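Local structure of putative methylase (Clostridium difficile, 3LDU) at residues A59-L64 with G162-K167; I158-D163 with F228-W233; P309-R314 with I343-D348. The protein probably methylates guanine in ribosomal RNA and has GTP bound in its methyltransferase domain in this crystal. All coordinates share one frame; numbering follows the deposited sequence.

Interaction 1 (A59-L64 with G162-K167)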
loop_
_atom_site.group_PDB
_atom_site.type_symbol
_atom_site.label_atom_id
_atom_site.label_comp_id
_atom_site.label_asym_id
_atom_site.label_seq_id
_atom_site.Cartn_x
_atom_site.Cartn_y
_atom_site.Cartn_z
ATOM N N ALA A 59 -1.709 3.086 0.001
ATOM C CA ALA A 59 -1.138 3.686 -1.201
ATOM C C ALA A 59 0.199 3.044 -1.517
ATOM O O ALA A 59 0.996 2.806 -0.617
ATOM C CB ALA A 59 -0.940 5.197 -0.987
ATOM N N GLU A 60 0.470 2.793 -2.793
ATOM C CA GLU A 60 1.776 2.247 -3.155
ATOM C C GLU A 60 2.805 3.364 -3.278
ATOM O O GLU A 60 4.003 3.115 -3.187
ATOM C CB GLU A 60 1.717 1.470 -4.467
ATOM C CG GLU A 60 0.788 0.278 -4.430
ATOM C CD GLU A 60 1.213 -0.767 -3.410
ATOM O OE1 GLU A 60 2.428 -1.041 -3.294
ATOM O OE2 GLU A 60 0.317 -1.329 -2.743
ATOM N N ARG A 61 2.315 4.582 -3.504
ATOM C CA ARG A 61 3.165 5.764 -3.485
ATOM C C ARG A 61 2.318 7.007 -3.676
ATOM O O ARG A 61 1.091 6.928 -3.758
ATOM C CB ARG A 61 4.306 5.688 -4.506
ATOM C CG ARG A 61 3.869 5.379 -5.920
ATOM C CD ARG A 61 5.056 5.407 -6.871
ATOM N NE ARG A 61 6.040 4.365 -6.577
ATOM C CZ ARG A 61 7.168 4.565 -5.906
ATOM N NH1 ARG A 61 8.005 3.554 -5.693
ATOM N NH2 ARG A 61 7.459 5.773 -5.446
ATOM N N VAL A 62 2.965 8.164 -3.597
ATOM C CA VAL A 62 2.246 9.425 -3.659
ATOM C C VAL A 62 2.894 10.265 -4.747
ATOM O O VAL A 62 4.075 10.605 -4.646
ATOM C CB VAL A 62 2.306 10.181 -2.320
ATOM C CG1 VAL A 62 1.646 11.571 -2.461
ATOM C CG2 VAL A 62 1.645 9.356 -1.214
ATOM N N HIS A 63 2.136 10.548 -5.803
ATOM C CA HIS A 63 2.624 11.352 -6.929
ATOM C C HIS A 63 2.061 12.760 -6.890
ATOM O O HIS A 63 0.890 12.972 -6.584
ATOM C CB HIS A 63 2.177 10.729 -8.253
ATOM C CG HIS A 63 2.775 9.385 -8.537
ATOM N ND1 HIS A 63 3.912 9.227 -9.288
ATOM C CD2 HIS A 63 2.382 8.142 -8.173
ATOM C CE1 HIS A 63 4.207 7.939 -9.379
ATOM N NE2 HIS A 63 3.283 7.259 -8.713
ATOM N N LEU A 64 2.899 13.728 -7.234
ATOM C CA LEU A 64 2.442 15.092 -7.441
ATOM C C LEU A 64 2.082 15.247 -8.924
ATOM O O LEU A 64 2.942 15.111 -9.790
ATOM C CB LEU A 64 3.547 16.077 -7.056
ATOM C CG LEU A 64 3.254 17.544 -7.409
ATOM C CD1 LEU A 64 2.026 18.046 -6.649
ATOM C CD2 LEU A 64 4.460 18.409 -7.104
ATOM N N GLY A 162 9.781 7.847 -3.384
ATOM C CA GLY A 162 11.062 7.169 -3.472
ATOM C C GLY A 162 10.857 5.659 -3.371
ATOM O O GLY A 162 10.206 5.062 -4.222
ATOM N N ASP A 163 11.408 5.034 -2.342
ATOM C CA ASP A 163 11.138 3.611 -2.115
ATOM C C ASP A 163 9.630 3.372 -1.991
ATOM O O ASP A 163 8.939 4.097 -1.283
ATOM C CB ASP A 163 11.842 3.110 -0.850
ATOM C CG ASP A 163 13.322 2.871 -1.058
ATOM O OD1 ASP A 163 13.768 2.857 -2.224
ATOM O OD2 ASP A 163 14.039 2.689 -0.050
ATOM N N ALA A 164 9.119 2.363 -2.687
ATOM C CA ALA A 164 7.689 2.043 -2.619
ATOM C C ALA A 164 7.171 2.090 -1.178
ATOM O O ALA A 164 7.836 1.615 -0.254
ATOM C CB ALA A 164 7.418 0.678 -3.239
ATOM N N LEU A 165 5.977 2.650 -0.993
ATOM C CA LEU A 165 5.420 2.877 0.336
ATOM C C LEU A 165 5.247 1.599 1.162
ATOM O O LEU A 165 5.299 1.641 2.399
ATOM C CB LEU A 165 4.078 3.625 0.248
ATOM C CG LEU A 165 4.148 5.147 0.217
ATOM C CD1 LEU A 165 2.743 5.733 0.286
ATOM C CD2 LEU A 165 5.027 5.674 1.367
ATOM N N HIS A 166 5.046 0.464 0.497
ATOM C CA HIS A 166 4.839 -0.770 1.253
ATOM C C HIS A 166 6.070 -1.120 2.087
ATOM O O HIS A 166 5.985 -1.900 3.043
ATOM C CB HIS A 166 4.420 -1.937 0.346
ATOM C CG HIS A 166 5.532 -2.481 -0.506
ATOM N ND1 HIS A 166 6.361 -3.491 -0.085
ATOM C CD2 HIS A 166 5.922 -2.157 -1.764
ATOM C CE1 HIS A 166 7.235 -3.768 -1.047
ATOM N NE2 HIS A 166 6.992 -2.972 -2.067
ATOM N N LYS A 167 7.213 -0.533 1.739
ATOM C CA LYS A 167 8.415 -0.757 2.522
ATOM C C LYS A 167 8.406 0.220 3.691
ATOM O O LYS A 167 8.912 1.345 3.572
ATOM C CB LYS A 167 9.658 -0.583 1.650
ATOM C CG LYS A 167 9.647 -1.465 0.415
ATOM C CD LYS A 167 10.916 -1.359 -0.392
ATOM C CE LYS A 167 10.894 -2.355 -1.543
ATOM N NZ LYS A 167 12.235 -2.506 -2.179
HETATM O O HOH W 1 4.291 0.397 -2.340
#
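Leu165 turns its side chain onto the backbone of Ala59 to Arg61 and carries the apolar half of the contact. With CB and CG close to the chain, its CD1 lies 3.8 Å from Arg61 CA. Leu165 CD1 also packs against Ala59 CB at 3.9 Å and reaches, a little more loosely, CG2 of Val62, whose side chain it crosses obliquely. The backbone sets this position: Leu165 N donates to Glu60 O at 3.0 Å, with a nearly straight N-H...O angle of 164°, although the donor stands above the carbonyl plane. Glu60 O also accepts from a water, which donates to Glu60 OE1 as well, the oxygen of water 1 being 2.5 Å from OE1, and accepts from His166 N at 2.9 Å. Three bonds thus fix the water, and it ties a carboxylate to the turn. Glu60 has further partners in Arg180, by a salt bridge, and Thr182, while His166 ND1 is bonded to Glu181.

Arg61 reaches the other end of the segment. CG takes the crowded position between backbone N and carbonyl carbon (chi1 53°), and a bend at chi3 brings the guanidinium end-on to Gly162 O. NH1 is 3.0 Å and NH2 3.1 Å from Gly162 O, which lies only 2° out of the guanidinium plane; one carbonyl therefore receives both donors. In the conformer described (one of two deposited), NH2 also forms a salt bridge with Asp159. Residues 164-167 form a type I beta turn, closed by Lys167 N on Ala164 O. The arrangement seats the segment after strand 153-159 against the residues leading into the neighbouring antiparallel strand 63-70, where the N-terminal half, with its ferredoxin-like and THUMP domains and a probable role in RNA binding, meets the chain leading to the methyltransferase domain.

Interaction 2 (I158-D163 with F228-W233)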
loop_
_atom_site.group_PDB
_atom_site.type_symbol
_atom_site.label_atom_id
_atom_site.label_comp_id
_atom_site.label_asym_id
_atom_site.label_seq_id
_atom_site.Cartn_x
_atom_site.Cartn_y
_atom_site.Cartn_z
ATOM N N ILE A 158 5.382 13.848 -10.583
ATOM C CA ILE A 158 6.671 13.663 -9.923
ATOM C C ILE A 158 6.467 12.772 -8.705
ATOM O O ILE A 158 5.561 12.996 -7.905
ATOM C CB ILE A 158 7.293 15.008 -9.473
ATOM C CG1 ILE A 158 7.227 16.034 -10.623
ATOM C CG2 ILE A 158 8.723 14.800 -8.966
ATOM C CD1 ILE A 158 7.940 17.346 -10.340
ATOM N N ASP A 159 7.304 11.751 -8.579
ATOM C CA ASP A 159 7.254 10.851 -7.429
ATOM C C ASP A 159 7.721 11.580 -6.169
ATOM O O ASP A 159 8.831 12.121 -6.151
ATOM C CB ASP A 159 8.148 9.643 -7.709
ATOM C CG ASP A 159 8.253 8.705 -6.519
ATOM O OD1 ASP A 159 7.318 8.691 -5.703
ATOM O OD2 ASP A 159 9.267 7.983 -6.412
ATOM N N THR A 160 6.889 11.609 -5.127
ATOM C CA THR A 160 7.250 12.286 -3.874
ATOM C C THR A 160 7.770 11.293 -2.842
ATOM O O THR A 160 8.225 11.683 -1.763
ATOM C CB THR A 160 6.059 13.054 -3.242
ATOM O OG1 THR A 160 5.117 12.121 -2.697
ATOM C CG2 THR A 160 5.354 13.934 -4.265
ATOM N N THR A 161 7.705 10.008 -3.189
ATOM C CA THR A 161 7.921 8.922 -2.222
ATOM C C THR A 161 9.330 8.320 -2.228
ATOM O O THR A 161 10.006 8.304 -1.207
ATOM C CB THR A 161 6.885 7.813 -2.463
ATOM O OG1 THR A 161 5.576 8.374 -2.333
ATOM C CG2 THR A 161 7.079 6.686 -1.452
ATOM N N GLY A 162 9.781 7.847 -3.384
ATOM C CA GLY A 162 11.062 7.169 -3.472
ATOM C C GLY A 162 10.857 5.659 -3.371
ATOM O O GLY A 162 10.206 5.062 -4.222
ATOM N N ASP A 163 11.408 5.034 -2.342
ATOM C CA ASP A 163 11.138 3.611 -2.115
ATOM C C ASP A 163 9.630 3.372 -1.991
ATOM O O ASP A 163 8.939 4.097 -1.283
ATOM C CB ASP A 163 11.842 3.110 -0.850
ATOM C CG ASP A 163 13.322 2.871 -1.058
ATOM O OD1 ASP A 163 13.768 2.857 -2.224
ATOM O OD2 ASP A 163 14.039 2.689 -0.050
ATOM N N PHE A 228 11.519 9.777 2.735
ATOM C CA PHE A 228 10.845 9.974 1.460
ATOM C C PHE A 228 11.672 10.902 0.606
ATOM O O PHE A 228 12.293 11.842 1.119
ATOM C CB PHE A 228 9.460 10.560 1.701
ATOM C CG PHE A 228 8.614 9.696 2.574
ATOM C CD1 PHE A 228 7.887 8.655 2.030
ATOM C CD2 PHE A 228 8.580 9.897 3.945
ATOM C CE1 PHE A 228 7.114 7.835 2.842
ATOM C CE2 PHE A 228 7.809 9.091 4.753
ATOM C CZ PHE A 228 7.080 8.054 4.199
ATOM N N ILE A 229 11.703 10.639 -0.697
ATOM C CA ILE A 229 12.554 11.431 -1.597
ATOM C C ILE A 229 12.240 12.929 -1.539
ATOM O O ILE A 229 13.155 13.743 -1.636
ATOM C CB ILE A 229 12.469 10.905 -3.052
ATOM C CG1 ILE A 229 13.630 11.435 -3.894
ATOM C CG2 ILE A 229 11.121 11.271 -3.684
ATOM C CD1 ILE A 229 14.998 11.057 -3.358
ATOM N N SER A 230 10.971 13.305 -1.359
ATOM C CA SER A 230 10.581 14.729 -1.369
ATOM C C SER A 230 11.012 15.503 -0.123
ATOM O O SER A 230 10.896 16.742 -0.077
ATOM C CB SER A 230 9.066 14.882 -1.549
ATOM O OG SER A 230 8.363 14.126 -0.566
ATOM N N GLU A 231 11.500 14.791 0.889
ATOM C CA GLU A 231 12.022 15.461 2.072
ATOM C C GLU A 231 13.273 16.268 1.740
ATOM O O GLU A 231 13.641 17.183 2.484
ATOM C CB GLU A 231 12.318 14.466 3.193
ATOM C CG GLU A 231 11.071 13.858 3.802
ATOM C CD GLU A 231 11.400 12.971 4.975
ATOM O OE1 GLU A 231 11.720 11.785 4.748
ATOM O OE2 GLU A 231 11.349 13.464 6.123
ATOM N N LYS A 232 13.927 15.932 0.630
ATOM C CA LYS A 232 15.112 16.682 0.202
ATOM C C LYS A 232 14.808 17.835 -0.767
ATOM O O LYS A 232 15.706 18.605 -1.117
ATOM C CB LYS A 232 16.151 15.753 -0.428
ATOM C CG LYS A 232 16.579 14.597 0.472
ATOM C CD LYS A 232 17.601 13.718 -0.237
ATOM C CE LYS A 232 18.051 12.559 0.636
ATOM N NZ LYS A 232 18.686 13.031 1.900
ATOM N N TRP A 233 13.555 17.973 -1.186
ATOM C CA TRP A 233 13.215 18.976 -2.192
ATOM C C TRP A 233 13.332 20.399 -1.671
ATOM O O TRP A 233 12.682 20.767 -0.695
ATOM C CB TRP A 233 11.793 18.763 -2.702
ATOM C CG TRP A 233 11.615 17.546 -3.547
ATOM C CD1 TRP A 233 12.579 16.648 -3.922
ATOM C CD2 TRP A 233 10.392 17.103 -4.151
ATOM N NE1 TRP A 233 12.016 15.658 -4.708
ATOM C CE2 TRP A 233 10.680 15.918 -4.862
ATOM C CE3 TRP A 233 9.080 17.591 -4.151
ATOM C CZ2 TRP A 233 9.698 15.215 -5.572
ATOM C CZ3 TRP A 233 8.115 16.899 -4.855
ATOM C CH2 TRP A 233 8.428 15.720 -5.555
#
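An Asx turn ends strand 153-159, and the 3-10 segment 229-232 docks against it. Asp159 OD1 accepts from Thr161 N at 2.9 Å and OD2 from Gly162 N at 3.1 Å, each donor standing above the carboxylate plane, so the chain bends and presents two successive carbonyls to residues 228-230. Thr160 O takes two bonds from one residue: Ser230 OG, in the crowded position between its own N and carbonyl carbon (chi1 54°), donates along a lone pair at 2.7 Å, and Ser230 N comes from above the carbonyl plane at 3.2 Å. Next along, Thr161 O accepts from Ile229 N at 2.9 Å, again from well above its plane.

Apolar groups fill in around these bonds. Ile229 CG2 sits 3.5 Å from Thr160 C. Ile158 CG2 touches the six-membered ring of Trp233, 3.5 Å from CH2, and Thr160 CG2 approaches CH2 as well, the Thr160 and Trp233 side chains crossing at about a right angle. Trp233 is held at its other end by NE1 bonding to Lys142 O and by a stack on Tyr143.

Asp159 O, buried here, lies at the indole edge, 3.3 Å from Trp233 CZ2. The chemistry implies a junction whose acceptors are backbone carbonyls, gripped by backbone N-H groups and one serine hydroxyl, with an aromatic C-H edge facing a carbonyl that has no polar partner in the model.

Interaction 3 (P309-R314 with I343-D348). With GTP (guanosine-5'-triphosphate), chain B.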
loop_
_atom_site.group_PDB
_atom_site.type_symbol
_atom_site.label_atom_id
_atom_site.label_comp_id
_atom_site.label_asym_id
_atom_site.label_seq_id
_atom_site.Cartn_x
_atom_site.Cartn_y
_atom_site.Cartn_z
ATOM N N PRO A 309 -3.344 -18.027 4.199
ATOM C CA PRO A 309 -2.857 -19.419 4.181
ATOM C C PRO A 309 -2.069 -19.715 2.907
ATOM O O PRO A 309 -2.101 -18.910 1.980
ATOM C CB PRO A 309 -4.158 -20.243 4.171
ATOM C CG PRO A 309 -5.168 -19.321 3.516
ATOM C CD PRO A 309 -4.810 -17.948 4.043
ATOM N N PRO A 310 -1.390 -20.868 2.850
ATOM C CA PRO A 310 -0.797 -21.314 1.582
ATOM C C PRO A 310 -1.882 -21.356 0.496
ATOM O O PRO A 310 -3.027 -21.660 0.818
ATOM C CB PRO A 310 -0.320 -22.734 1.893
ATOM C CG PRO A 310 -0.261 -22.825 3.389
ATOM C CD PRO A 310 -1.292 -21.883 3.914
ATOM N N TYR A 311 -1.530 -21.058 -0.754
ATOM C CA TYR A 311 -2.509 -20.997 -1.845
ATOM C C TYR A 311 -2.658 -22.304 -2.619
ATOM O O TYR A 311 -3.640 -22.496 -3.347
ATOM C CB TYR A 311 -2.131 -19.913 -2.854
ATOM C CG TYR A 311 -2.070 -18.497 -2.306
ATOM C CD1 TYR A 311 -1.490 -17.470 -3.055
ATOM C CD2 TYR A 311 -2.602 -18.182 -1.064
ATOM C CE1 TYR A 311 -1.434 -16.159 -2.575
ATOM C CE2 TYR A 311 -2.557 -16.872 -0.570
ATOM C CZ TYR A 311 -1.960 -15.870 -1.325
ATOM O OH TYR A 311 -1.922 -14.585 -0.835
ATOM N N GLY A 312 -1.662 -23.175 -2.504
ATOM C CA GLY A 312 -1.664 -24.445 -3.214
ATOM C C GLY A 312 -1.620 -24.290 -4.725
ATOM O O GLY A 312 -2.278 -25.027 -5.451
ATOM N N GLU A 313 -0.833 -23.336 -5.207
ATOM C CA GLU A 313 -0.762 -23.073 -6.641
ATOM C C GLU A 313 -0.041 -24.173 -7.417
ATOM O O GLU A 313 -0.342 -24.411 -8.590
ATOM C CB GLU A 313 -0.113 -21.711 -6.917
ATOM C CG GLU A 313 -0.914 -20.530 -6.384
ATOM C CD GLU A 313 -0.490 -19.202 -6.995
ATOM O OE1 GLU A 313 0.439 -19.195 -7.833
ATOM O OE2 GLU A 313 -1.090 -18.164 -6.641
ATOM N N ARG A 314 0.908 -24.845 -6.766
ATOM C CA ARG A 314 1.672 -25.904 -7.424
ATOM C C ARG A 314 0.928 -27.234 -7.364
ATOM O O ARG A 314 0.338 -27.566 -6.344
ATOM C CB ARG A 314 3.058 -26.050 -6.792
ATOM C CG ARG A 314 3.881 -24.762 -6.830
ATOM C CD ARG A 314 5.370 -25.023 -6.608
ATOM N NE ARG A 314 5.651 -25.571 -5.284
ATOM C CZ ARG A 314 5.991 -26.836 -5.051
ATOM N NH1 ARG A 314 6.100 -27.693 -6.059
ATOM N NH2 ARG A 314 6.229 -27.240 -3.810
ATOM N N ILE A 343 -7.430 -14.846 2.918
ATOM C CA ILE A 343 -7.091 -14.485 1.547
ATOM C C ILE A 343 -6.371 -15.645 0.856
ATOM O O ILE A 343 -5.435 -16.227 1.407
ATOM C CB ILE A 343 -6.240 -13.179 1.494
ATOM C CG1 ILE A 343 -5.875 -12.866 0.043
ATOM C CG2 ILE A 343 -4.998 -13.284 2.390
ATOM C CD1 ILE A 343 -5.377 -11.416 -0.189
ATOM N N THR A 344 -6.846 -16.027 -0.320
ATOM C CA THR A 344 -6.196 -17.090 -1.071
ATOM C C THR A 344 -6.539 -16.996 -2.542
ATOM O O THR A 344 -7.600 -16.484 -2.903
ATOM C CB THR A 344 -6.559 -18.505 -0.546
ATOM O OG1 THR A 344 -5.906 -19.481 -1.366
ATOM C CG2 THR A 344 -8.063 -18.739 -0.592
ATOM N N SER A 345 -5.649 -17.506 -3.386
ATOM C CA SER A 345 -5.901 -17.534 -4.823
ATOM C C SER A 345 -6.587 -18.828 -5.239
ATOM O O SER A 345 -6.931 -19.008 -6.413
ATOM C CB SER A 345 -4.596 -17.374 -5.602
ATOM O OG SER A 345 -3.740 -18.484 -5.388
ATOM N N TYR A 346 -6.786 -19.728 -4.280
ATOM C CA TYR A 346 -7.481 -20.983 -4.556
ATOM C C TYR A 346 -8.961 -20.698 -4.843
ATOM O O TYR A 346 -9.723 -20.339 -3.947
ATOM C CB TYR A 346 -7.311 -21.967 -3.392
ATOM C CG TYR A 346 -7.785 -23.368 -3.731
ATOM C CD1 TYR A 346 -6.953 -24.257 -4.399
ATOM C CD2 TYR A 346 -9.062 -23.788 -3.397
ATOM C CE1 TYR A 346 -7.381 -25.530 -4.725
ATOM C CE2 TYR A 346 -9.499 -25.061 -3.713
ATOM C CZ TYR A 346 -8.652 -25.926 -4.381
ATOM O OH TYR A 346 -9.065 -27.200 -4.706
ATOM N N GLU A 347 -9.355 -20.847 -6.103
ATOM C CA GLU A 347 -10.697 -20.453 -6.545
ATOM C C GLU A 347 -11.830 -21.120 -5.763
ATOM O O GLU A 347 -12.775 -20.458 -5.330
ATOM C CB GLU A 347 -10.871 -20.722 -8.043
ATOM C CG GLU A 347 -10.196 -19.697 -8.943
ATOM C CD GLU A 347 -10.992 -18.410 -9.070
ATOM O OE1 GLU A 347 -12.121 -18.461 -9.603
ATOM O OE2 GLU A 347 -10.485 -17.347 -8.649
ATOM N N ASP A 348 -11.722 -22.431 -5.578
ATOM C CA ASP A 348 -12.783 -23.208 -4.950
ATOM C C ASP A 348 -12.604 -23.326 -3.435
ATOM O O ASP A 348 -12.916 -24.366 -2.840
ATOM C CB ASP A 348 -12.831 -24.600 -5.569
ATOM C CG ASP A 348 -14.197 -25.239 -5.461
ATOM O OD1 ASP A 348 -15.203 -24.496 -5.494
ATOM O OD2 ASP A 348 -14.264 -26.481 -5.349
HETATM P PG GTP B . 3.068 -12.947 5.813
HETATM O O1G GTP B . 2.244 -12.770 7.071
HETATM O O2G GTP B . 3.022 -11.662 5.031
HETATM O O3G GTP B . 4.516 -13.226 6.143
HETATM O O3B GTP B . 2.430 -14.165 4.957
HETATM P PB GTP B . 3.209 -15.578 4.858
HETATM O O1B GTP B . 3.950 -15.603 3.543
HETATM O O2B GTP B . 4.192 -15.739 5.986
HETATM O O3A GTP B . 2.144 -16.793 4.862
HETATM P PA GTP B . 2.395 -17.955 3.759
HETATM O O1A GTP B . 3.863 -18.322 3.780
HETATM O O2A GTP B . 2.001 -17.479 2.380
HETATM O "O5'" GTP B . 1.567 -19.257 4.200
HETATM C "C5'" GTP B . 0.945 -19.196 5.444
HETATM C "C4'" GTP B . 1.922 -19.723 6.488
HETATM O "O4'" GTP B . 1.256 -20.780 7.120
HETATM C "C3'" GTP B . 3.244 -20.307 5.984
HETATM O "O3'" GTP B . 4.292 -19.586 6.594
HETATM C "C2'" GTP B . 3.282 -21.755 6.468
HETATM O "O2'" GTP B . 4.482 -22.084 7.140
HETATM C "C1'" GTP B . 2.184 -21.763 7.501
HETATM N N9 GTP B . 1.429 -23.015 7.638
HETATM C C8 GTP B . 1.166 -24.020 6.745
HETATM N N7 GTP B . 0.398 -24.942 7.387
HETATM C C5 GTP B . 0.188 -24.530 8.664
HETATM C C6 GTP B . -0.510 -25.074 9.737
HETATM O O6 GTP B . -1.104 -26.159 9.637
HETATM N N1 GTP B . -0.528 -24.373 10.924
HETATM C C2 GTP B . 0.127 -23.161 11.053
HETATM N N2 GTP B . 0.066 -22.522 12.209
HETATM N N3 GTP B . 0.837 -22.612 9.988
HETATM C C4 GTP B . 0.840 -23.310 8.823
HETATM O O HOH W 2 -4.259 -21.498 -5.800
#
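The Tyr311 ring lies with one face toward the backbone of Thr344 and Ser345, and this overlap organises the contact. Tyr311 closes the sequence Asn-Pro-Pro-Tyr, the NPPY motif that follows strand 304-307 in the Rossmann-like fold of amino-directed methyltransferases; its partner segment is the end of the adjacent parallel strand 339-344. CG is anti to the carbonyl carbon (chi1 -61°), which lays the ring alongside the strand end. Ser345 N stands 3.8 Å above the plane of the Tyr311 ring, off the ring centre; it is buried with no polar partner in the model, and the aromatic face lies over it. Thr344 and Tyr311 run antiparallel alongside one another, Thr344 OG1 coming 3.6 Å from Tyr311 CD2. Thr344 OG1 also accepts from Tyr346 N at 3.1 Å, nearly straight at 170°, forming an ST turn that ends the strand, and it bonds to Tyr325 of helix 315-333.

Ser345 points toward the motif loop, its OG at chi1 65° reaching past Tyr311 CB to Glu313. Ser345 OG donates to the anti lone pair of Glu313 OE2 at 2.9 Å. Water 2 donates both to Tyr311 O, at 2.7 Å, and to Ser345 OG, adding a second link between the two segments. Tyr311 OH is bonded to Asn308, the first residue of the motif. Pro309 sets its CD 3.2 Å from Ile343 O, whereas Pro310 turns from the strand toward the bound GTP, where its CG lies 3.8 Å from guanine C8.

Interactions 1 and 2 are one continuous piece of structure: they share Gly162 and Asp163, their centres are 9 Å apart, and interaction 1 involves the start of strand 63-70 and interaction 2 the end of its neighbour 153-159. Val62 O to Thr160 OG1, a probable hydrogen bond, and Leu165 packed on Phe228 join them. Interaction 2 is the buried member, relying on backbone carbonyls and an indole; interaction 1 is partly buried and adds charged side chains and a water. Interaction 3, its centre about 28 Å from that of interaction 1, is also partly buried but belongs to the methyltransferase sheet, where an aromatic face covers the strand end and the two prolines line the GTP pocket.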